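Local coordinates for protein succinate-semialdehyde dehydrogenase (Streptococcus pyogenes MGAS1882, PDB 4OGD) that probably oxidises succinic semialdehyde to succinate, passing the hydride to NADP+, which it binds as cofactor, at residues Ala50-Gln54 against Ala174-Ala178; Lys267-Asp273 against Glu367-Ser373. One frame throughout, in Å; residues are numbered along the deposited sequence.

Interaction 1: residues Ala50-Gln54 against Ala174-Ala178; sequences AQLHQ and AGAEA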
loop_
_atom_site.group_PDB
_atom_site.type_symbol
_atom_site.label_atom_id
_atom_site.label_comp_id
_atom_site.label_asym_id
_atom_site.label_seq_id
_atom_site.Cartn_x
_atom_site.Cartn_y
_atom_site.Cartn_z
ATOM N N ALA A 50 -12.309 -25.498 1.642
ATOM C CA ALA A 50 -13.385 -26.314 1.091
ATOM C C ALA A 50 -14.562 -25.449 0.659
ATOM O O ALA A 50 -15.187 -25.705 -0.371
ATOM C CB ALA A 50 -13.840 -27.349 2.112
ATOM N N GLN A 51 -14.883 -24.443 1.462
ATOM C CA GLN A 51 -15.988 -23.548 1.141
ATOM C C GLN A 51 -15.716 -22.743 -0.128
ATOM O O GLN A 51 -16.617 -22.527 -0.932
ATOM C CB GLN A 51 -16.283 -22.629 2.331
ATOM C CG GLN A 51 -16.936 -23.363 3.508
ATOM C CD GLN A 51 -16.673 -22.695 4.836
ATOM O OE1 GLN A 51 -16.173 -21.574 4.887
ATOM N NE2 GLN A 51 -17.002 -23.385 5.930
ATOM N N LEU A 52 -14.473 -22.308 -0.315
ATOM C CA LEU A 52 -14.113 -21.578 -1.532
ATOM C C LEU A 52 -14.165 -22.469 -2.780
ATOM O O LEU A 52 -14.614 -22.044 -3.841
ATOM C CB LEU A 52 -12.739 -20.905 -1.381
ATOM C CG LEU A 52 -12.346 -19.915 -2.476
ATOM C CD1 LEU A 52 -13.398 -18.818 -2.643
ATOM C CD2 LEU A 52 -10.976 -19.311 -2.167
ATOM N N HIS A 53 -13.716 -23.710 -2.654
ATOM C CA HIS A 53 -13.934 -24.672 -3.723
ATOM C C HIS A 53 -15.428 -24.853 -4.018
ATOM O O HIS A 53 -15.813 -25.018 -5.173
ATOM C CB HIS A 53 -13.284 -26.013 -3.382
ATOM C CG HIS A 53 -11.804 -26.047 -3.611
ATOM N ND1 HIS A 53 -11.230 -25.700 -4.814
ATOM C CD2 HIS A 53 -10.783 -26.408 -2.797
ATOM C CE1 HIS A 53 -9.919 -25.845 -4.734
ATOM N NE2 HIS A 53 -9.622 -26.274 -3.520
ATOM N N GLN A 54 -16.270 -24.813 -2.981
ATOM C CA GLN A 54 -17.708 -25.009 -3.169
ATOM C C GLN A 54 -18.324 -23.792 -3.851
ATOM O O GLN A 54 -19.282 -23.914 -4.628
ATOM C CB GLN A 54 -18.409 -25.330 -1.834
ATOM C CG GLN A 54 -19.911 -25.682 -1.961
ATOM C CD GLN A 54 -20.178 -26.908 -2.848
ATOM O OE1 GLN A 54 -19.298 -27.729 -3.078
ATOM N NE2 GLN A 54 -21.400 -27.022 -3.341
ATOM N N ALA A 174 -22.565 -21.785 -0.303
ATOM C CA ALA A 174 -21.380 -22.636 -0.318
ATOM C C ALA A 174 -20.977 -23.125 1.071
ATOM O O ALA A 174 -20.052 -23.934 1.208
ATOM C CB ALA A 174 -20.213 -21.914 -0.989
ATOM N N GLY A 175 -21.648 -22.615 2.099
ATOM C CA GLY A 175 -21.410 -23.086 3.452
ATOM C C GLY A 175 -20.526 -22.200 4.312
ATOM O O GLY A 175 -20.240 -22.535 5.457
ATOM N N ALA A 176 -20.091 -21.069 3.764
ATOM C CA ALA A 176 -19.254 -20.142 4.515
ATOM C C ALA A 176 -20.065 -19.525 5.643
ATOM O O ALA A 176 -21.266 -19.301 5.497
ATOM C CB ALA A 176 -18.710 -19.050 3.589
ATOM N N GLU A 177 -19.411 -19.251 6.770
ATOM C CA GLU A 177 -20.110 -18.664 7.905
ATOM C C GLU A 177 -20.618 -17.276 7.540
ATOM O O GLU A 177 -19.960 -16.547 6.796
ATOM C CB GLU A 177 -19.204 -18.593 9.136
ATOM C CG GLU A 177 -19.906 -18.010 10.350
ATOM C CD GLU A 177 -19.187 -18.267 11.654
ATOM O OE1 GLU A 177 -18.327 -19.171 11.700
ATOM O OE2 GLU A 177 -19.504 -17.558 12.635
ATOM N N ALA A 178 -21.807 -16.937 8.028
ATOM C CA ALA A 178 -22.347 -15.594 7.866
ATOM C C ALA A 178 -21.319 -14.560 8.309
ATOM O O ALA A 178 -20.747 -14.654 9.405
ATOM C CB ALA A 178 -23.639 -15.438 8.659
HETATM O O HOH W 1 -16.618 -20.009 7.085
#
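Ala174 presses its methyl group onto helix 45-61 between two residues one turn apart, Gln51 and Gln54, and this is the tight end of the contact. Ala174 CB lies 3.6 Å from the carbonyl oxygen Gln51 O. The same methyl meets the methylene Gln54 CG at 3.9 Å, while Ala174 O rests against Gln54 CB and CG. Gln54 CG stands anti to the backbone N (chi1 -175°), which brings its aliphatic part alongside Ala174. Val55 and Ile58, further along the helix, add apolar contacts to the buried alanine. The segment 174-178 lies where the chain leaves helix 161-173: Gly175, exposed and with phi 101°, ends that helix in a Schellman motif. The chain then passes to strand 181-183, which runs parallel to strand 152-155, so the loop belongs to a beta-alpha-beta unit of the Rossmann-type sheet. The extended Gln51 side chain runs along the Gly175-Ala176 backbone, OE1 3.4 Å from Ala176 CA. Its amide end is the looser, watered side: NE2 approaches Gly175 O at too poor an angle for a hydrogen bond, and OE1 accepts at 2.7 Å from a water that also takes the N-H of Glu177 (2.9 Å to Glu177 N). Phe146 of helix 136-148 touches both Gln51 and Ala176, whereas the carboxylate of Glu177 turns to a salt bridge with Lys38.

Interaction 2: residues Lys267-Asp273 against Glu367-Ser373; sequences KRFIVLD and EIYKVSS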
loop_
_atom_site.group_PDB
_atom_site.type_symbol
_atom_site.label_atom_id
_atom_site.label_comp_id
_atom_site.label_asym_id
_atom_site.label_seq_id
_atom_site.Cartn_x
_atom_site.Cartn_y
_atom_site.Cartn_z
ATOM N N LYS A 267 -7.291 1.356 -25.875
ATOM C CA LYS A 267 -7.938 2.633 -26.164
ATOM C C LYS A 267 -7.147 3.546 -27.089
ATOM O O LYS A 267 -7.733 4.350 -27.811
ATOM C CB LYS A 267 -8.304 3.367 -24.869
ATOM C CG LYS A 267 -9.167 2.536 -23.943
ATOM C CD LYS A 267 -9.950 3.406 -22.971
ATOM C CE LYS A 267 -10.815 2.546 -22.028
ATOM N NZ LYS A 267 -10.052 2.096 -20.804
ATOM N N ARG A 268 -5.825 3.439 -27.062
ATOM C CA ARG A 268 -4.996 4.256 -27.957
ATOM C C ARG A 268 -4.173 3.359 -28.860
ATOM O O ARG A 268 -3.179 2.784 -28.428
ATOM C CB ARG A 268 -4.059 5.189 -27.167
ATOM C CG ARG A 268 -4.760 6.218 -26.275
ATOM C CD ARG A 268 -3.736 7.124 -25.564
ATOM N NE ARG A 268 -2.963 6.352 -24.594
ATOM C CZ ARG A 268 -1.669 6.525 -24.348
ATOM N NH1 ARG A 268 -0.976 7.462 -24.988
ATOM N NH2 ARG A 268 -1.067 5.751 -23.460
ATOM N N PHE A 269 -4.583 3.242 -30.118
ATOM C CA PHE A 269 -3.780 2.518 -31.081
ATOM C C PHE A 269 -2.684 3.439 -31.571
ATOM O O PHE A 269 -2.965 4.529 -32.055
ATOM C CB PHE A 269 -4.641 2.059 -32.256
ATOM C CG PHE A 269 -5.597 0.954 -31.905
ATOM C CD1 PHE A 269 -5.130 -0.337 -31.688
ATOM C CD2 PHE A 269 -6.959 1.204 -31.787
ATOM C CE1 PHE A 269 -6.008 -1.372 -31.369
ATOM C CE2 PHE A 269 -7.849 0.165 -31.458
ATOM C CZ PHE A 269 -7.367 -1.119 -31.251
ATOM N N ILE A 270 -1.438 3.015 -31.424
ATOM C CA ILE A 270 -0.316 3.837 -31.853
ATOM C C ILE A 270 0.322 3.181 -33.077
ATOM O O ILE A 270 0.793 2.049 -33.002
ATOM C CB ILE A 270 0.678 4.015 -30.700
ATOM C CG1 ILE A 270 -0.028 4.712 -29.527
ATOM C CG2 ILE A 270 1.872 4.837 -31.138
ATOM C CD1 ILE A 270 0.878 4.963 -28.333
ATOM N N VAL A 271 0.297 3.884 -34.207
ATOM C CA VAL A 271 0.672 3.294 -35.488
ATOM C C VAL A 271 1.690 4.170 -36.218
ATOM O O VAL A 271 1.611 5.398 -36.181
ATOM C CB VAL A 271 -0.582 3.035 -36.361
ATOM C CG1 VAL A 271 -1.267 4.331 -36.726
ATOM C CG2 VAL A 271 -0.219 2.272 -37.611
ATOM N N LEU A 272 2.664 3.529 -36.854
ATOM C CA LEU A 272 3.689 4.243 -37.607
ATOM C C LEU A 272 3.106 4.870 -38.882
ATOM O O LEU A 272 2.162 4.334 -39.463
ATOM C CB LEU A 272 4.851 3.295 -37.914
ATOM C CG LEU A 272 5.541 2.806 -36.639
ATOM C CD1 LEU A 272 6.309 1.520 -36.851
ATOM C CD2 LEU A 272 6.475 3.882 -36.127
ATOM N N ASP A 273 3.664 6.006 -39.303
ATOM C CA ASP A 273 3.147 6.756 -40.452
ATOM C C ASP A 273 2.927 5.877 -41.685
ATOM O O ASP A 273 1.898 5.973 -42.358
ATOM C CB ASP A 273 4.099 7.908 -40.797
ATOM C CG ASP A 273 3.606 8.740 -41.964
ATOM O OD1 ASP A 273 2.755 9.626 -41.743
ATOM O OD2 ASP A 273 4.064 8.507 -43.104
ATOM N N GLU A 367 -9.358 4.862 -31.245
ATOM C CA GLU A 367 -8.577 6.091 -31.410
ATOM C C GLU A 367 -7.261 5.744 -32.073
ATOM O O GLU A 367 -6.544 4.864 -31.607
ATOM C CB GLU A 367 -8.310 6.735 -30.049
ATOM C CG GLU A 367 -9.565 7.017 -29.240
ATOM C CD GLU A 367 -9.265 7.186 -27.768
ATOM O OE1 GLU A 367 -8.190 7.733 -27.447
ATOM O OE2 GLU A 367 -10.087 6.738 -26.934
ATOM N N ILE A 368 -6.942 6.420 -33.175
ATOM C CA ILE A 368 -5.700 6.139 -33.867
ATOM C C ILE A 368 -4.720 7.296 -33.707
ATOM O O ILE A 368 -5.008 8.421 -34.114
ATOM C CB ILE A 368 -5.938 5.829 -35.360
ATOM C CG1 ILE A 368 -6.952 4.694 -35.502
ATOM C CG2 ILE A 368 -4.641 5.419 -36.009
ATOM C CD1 ILE A 368 -7.435 4.483 -36.945
ATOM N N TYR A 369 -3.576 7.005 -33.090
ATOM C CA TYR A 369 -2.506 7.981 -32.897
ATOM C C TYR A 369 -1.385 7.680 -33.880
ATOM O O TYR A 369 -0.753 6.624 -33.790
ATOM C CB TYR A 369 -1.936 7.878 -31.478
ATOM C CG TYR A 369 -2.833 8.390 -30.371
ATOM C CD1 TYR A 369 -2.430 9.447 -29.564
ATOM C CD2 TYR A 369 -4.069 7.805 -30.117
ATOM C CE1 TYR A 369 -3.234 9.916 -28.545
ATOM C CE2 TYR A 369 -4.892 8.269 -29.095
ATOM C CZ TYR A 369 -4.468 9.327 -28.313
ATOM O OH TYR A 369 -5.264 9.793 -27.279
ATOM N N LYS A 370 -1.119 8.597 -34.813
ATOM C CA LYS A 370 -0.038 8.376 -35.775
ATOM C C LYS A 370 1.291 8.884 -35.229
ATOM O O LYS A 370 1.361 9.985 -34.691
ATOM C CB LYS A 370 -0.340 9.061 -37.110
ATOM C CG LYS A 370 0.672 8.726 -38.205
ATOM C CD LYS A 370 0.341 9.443 -39.520
ATOM C CE LYS A 370 0.658 10.930 -39.434
ATOM N NZ LYS A 370 2.115 11.202 -39.636
ATOM N N VAL A 371 2.337 8.068 -35.334
ATOM C CA VAL A 371 3.678 8.502 -34.924
ATOM C C VAL A 371 4.715 8.266 -36.026
ATOM O O VAL A 371 4.458 7.532 -36.987
ATOM C CB VAL A 371 4.127 7.832 -33.600
ATOM C CG1 VAL A 371 3.158 8.194 -32.496
ATOM C CG2 VAL A 371 4.237 6.316 -33.745
ATOM N N SER A 372 5.881 8.894 -35.892
ATOM C CA SER A 372 6.885 8.845 -36.955
ATOM C C SER A 372 7.994 7.826 -36.741
ATOM O O SER A 372 8.823 7.608 -37.631
ATOM C CB SER A 372 7.497 10.235 -37.181
ATOM O OG SER A 372 6.565 11.090 -37.815
ATOM N N SER A 373 8.012 7.191 -35.577
ATOM C CA SER A 373 9.138 6.340 -35.216
ATOM C C SER A 373 8.762 5.501 -34.008
ATOM O O SER A 373 7.780 5.789 -33.330
ATOM C CB SER A 373 10.358 7.196 -34.883
ATOM O OG SER A 373 10.099 8.025 -33.757
HETATM O O HOH W 2 -9.107 2.492 -29.388
#
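The aliphatic part of Arg268 meets the Tyr369 ring obliquely, with Arg268 CG 3.5 Å from Tyr369 CE2; Glu367 OE1 and Phe269 O lie at the edge of that ring. These residues belong to a parallel strand pair, 268-272 beside 365-371, within the mixed sheet of what is, by family, the catalytic domain. The guanidinium group is turned 87° to the tyrosine ring and is too distant for more than a weak cation-pi attraction; it bonds instead to the carbonyls of Asp233, Val380 and Ala381, while Tyr369 OH bonds to Tyr357 O. Glu367 O sits at the edge of the Phe269 ring, which Phe236 meets edge-to-face. Phe269 N donates to Glu367 O at 2.9 Å, Tyr369 N to Phe269 O at 2.8 Å, and the exchange continues through Val271 and Val371. Ile270 CG2 packs on Val371 CG2 at 3.8 Å under helix 374-382. On the other face, Val271 CG1 touches Ile368 CG2 at 3.6 Å beside Tyr276 of helix 276-288. At the exposed end Lys370, its last two torsions turned to 73° and 80°, lies alongside Asp273 in a salt bridge, Lys370 NZ to Asp273 OD1 2.7 Å, with NZ on the anti side of OD1 and somewhat out of the carboxylate plane.

How the interactions relate
Interaction 1 and interaction 2 lie on opposite sides of the chain's centre, their own centres about 48 Å apart, and they share no helix or strand. Each is tied to a different sheet: interaction 1 joins a helix to a loop of the Rossmann-type sheet, whereas interaction 2 lies inside the other sheet, between neighbouring strands. That difference in place shows in the chemistry. The strand pair is mostly buried and is joined by repeated direct backbone bonds, with a salt bridge confined to its exposed end. At the helix-loop contact, which is partly buried and much smaller, direct hydrogen bonding is absent: van der Waals contacts of methyl and methylene groups with backbone or amide atoms, and one shared water, do the work.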